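Local coordinates for protein neural cell adhesion molecule 1 (Homo sapiens, PDB 2HAZ) that probably mediates adhesion between neural cells, and carries in its first fibronectin type III repeat a helix critical for polysialylation of its N-glycans, at residues A[77-82]-A[98-103]. Residues are numbered along the deposited sequence; the frame is centred on the assembly and turned at random.
Sequences TTYAVR and SEFKTQ
The F-G hairpin pairs Tyr79 with Phe100 across antiparallel strands 78-87 and 90-101, the latter an outer strand of a four-stranded sheet. They are a hydrogen-bonded pair: Tyr79 N donates to Phe100 O at 2.7 Å, and Phe100 N returns a bond to Tyr79 O at 2.9 Å. Val81 and Ser98 form the next such pair, also with two backbone bonds.

Phe100 CG sits between its backbone N and carbonyl carbon (chi1 64°). The end of the side chain comes nearer to strand 78-87. Tyr79 CB lies over one face of the Phe100 ring, 3.6 Å from Phe100 CZ, in a CH-pi contact. The two ring planes are nearly parallel, at 18°, but slid apart so that they barely overlap. Val81 CG1 meets the ring at its edge, 3.8 Å from Phe100 CE2. Val15 and Pro17 of strand 11-17, in the other sheet, also touch Phe100.

On the opposite face of the sheet, Lys101 CG passes Thr78 OG1 at 3.6 Å, and Ala80 CB lies near Glu99 OE2.

Past the strand end, Thr102 OG1 accepts from Thr77 N at 2.9 Å and donates to the carbonyl Lys74 O. Thr102 N donates to Thr77 O from above the carbonyl plane. Tyr79 packs on Leu73, and its OH bonds to Lys74 N, tying the preceding loop to the strand. This is the tyrosine corner beside the F-G hairpin of the fibronectin type III fold.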
# COMPACT_ATOMS: atom_id res chain seq x y z
N THR A 77 12.27 -6.71 12.16
CA THR A 77 11.10 -7.56 12.01
C THR A 77 10.66 -7.64 10.54
O THR A 77 10.62 -6.63 9.86
CB THR A 77 9.93 -7.04 12.92
OG1 THR A 77 10.33 -7.08 14.30
CG2 THR A 77 8.69 -7.90 12.77
N THR A 78 10.34 -8.85 10.07
CA THR A 78 9.87 -9.05 8.69
C THR A 78 8.36 -8.81 8.59
O THR A 78 7.58 -9.39 9.37
CB THR A 78 10.20 -10.47 8.19
OG1 THR A 78 11.58 -10.75 8.50
CG2 THR A 78 9.96 -10.60 6.67
N TYR A 79 7.96 -7.97 7.63
CA TYR A 79 6.54 -7.62 7.39
C TYR A 79 6.10 -7.98 5.97
O TYR A 79 6.92 -8.02 5.05
CB TYR A 79 6.28 -6.11 7.59
CG TYR A 79 6.38 -5.62 9.02
CD1 TYR A 79 5.24 -5.47 9.80
CD2 TYR A 79 7.63 -5.33 9.58
CE1 TYR A 79 5.33 -5.05 11.11
CE2 TYR A 79 7.73 -4.90 10.89
CZ TYR A 79 6.57 -4.76 11.65
OH TYR A 79 6.66 -4.32 12.94
N ALA A 80 4.80 -8.22 5.80
CA ALA A 80 4.13 -8.21 4.48
C ALA A 80 3.34 -6.92 4.38
O ALA A 80 2.69 -6.53 5.35
CB ALA A 80 3.18 -9.42 4.35
N VAL A 81 3.40 -6.29 3.20
CA VAL A 81 2.59 -5.11 2.88
C VAL A 81 1.88 -5.29 1.53
O VAL A 81 2.39 -5.95 0.62
CB VAL A 81 3.42 -3.80 2.93
CG1 VAL A 81 4.51 -3.76 1.87
CG2 VAL A 81 2.53 -2.55 2.83
N ARG A 82 0.68 -4.75 1.45
CA ARG A 82 -0.10 -4.69 0.21
C ARG A 82 -0.84 -3.35 0.15
O ARG A 82 -1.00 -2.67 1.18
CB ARG A 82 -1.06 -5.89 0.16
CG ARG A 82 -2.12 -5.89 1.26
CD ARG A 82 -2.66 -7.30 1.52
NE ARG A 82 -3.99 -7.20 2.13
CZ ARG A 82 -4.80 -8.22 2.39
NH1 ARG A 82 -4.47 -9.47 2.10
NH2 ARG A 82 -5.97 -7.97 2.96
N SER A 98 4.14 -7.69 -0.72
CA SER A 98 5.59 -7.57 -0.79
C SER A 98 6.16 -7.69 0.61
O SER A 98 5.66 -7.07 1.54
CB SER A 98 5.99 -6.22 -1.37
OG SER A 98 7.41 -6.09 -1.44
N GLU A 99 7.21 -8.49 0.76
CA GLU A 99 7.76 -8.75 2.07
C GLU A 99 9.06 -7.96 2.24
O GLU A 99 9.88 -7.90 1.32
CB GLU A 99 7.97 -10.26 2.26
CG GLU A 99 6.69 -11.10 2.57
CD GLU A 99 5.87 -11.54 1.32
OE1 GLU A 99 6.36 -12.35 0.49
OE2 GLU A 99 4.69 -11.11 1.19
N PHE A 100 9.23 -7.31 3.39
CA PHE A 100 10.47 -6.61 3.72
C PHE A 100 10.84 -6.82 5.20
O PHE A 100 10.04 -7.37 5.97
CB PHE A 100 10.34 -5.11 3.42
CG PHE A 100 9.31 -4.41 4.28
CD1 PHE A 100 9.68 -3.79 5.48
CD2 PHE A 100 7.97 -4.39 3.89
CE1 PHE A 100 8.70 -3.16 6.28
CE2 PHE A 100 7.01 -3.77 4.67
CZ PHE A 100 7.37 -3.16 5.87
N LYS A 101 12.03 -6.37 5.58
CA LYS A 101 12.49 -6.45 6.98
C LYS A 101 13.01 -5.09 7.46
O LYS A 101 13.82 -4.45 6.78
CB LYS A 101 13.58 -7.53 7.13
CG LYS A 101 13.79 -7.97 8.59
CD LYS A 101 14.85 -9.09 8.66
CE LYS A 101 14.81 -9.74 10.03
NZ LYS A 101 16.03 -10.55 10.33
N THR A 102 12.54 -4.66 8.62
CA THR A 102 13.03 -3.42 9.20
C THR A 102 14.46 -3.65 9.68
O THR A 102 14.80 -4.73 10.15
CB THR A 102 12.12 -2.91 10.36
OG1 THR A 102 11.80 -3.99 11.25
CG2 THR A 102 10.81 -2.31 9.83
N GLN A 103 15.29 -2.62 9.53
CA GLN A 103 16.67 -2.65 9.99
C GLN A 103 16.78 -2.70 11.52
O GLN A 103 15.87 -2.27 12.22
CB GLN A 103 17.41 -1.42 9.47
CG GLN A 103 17.43 -1.33 7.96
CD GLN A 103 18.38 -0.26 7.47
OE1 GLN A 103 19.57 -0.27 7.80
NE2 GLN A 103 17.86 0.69 6.68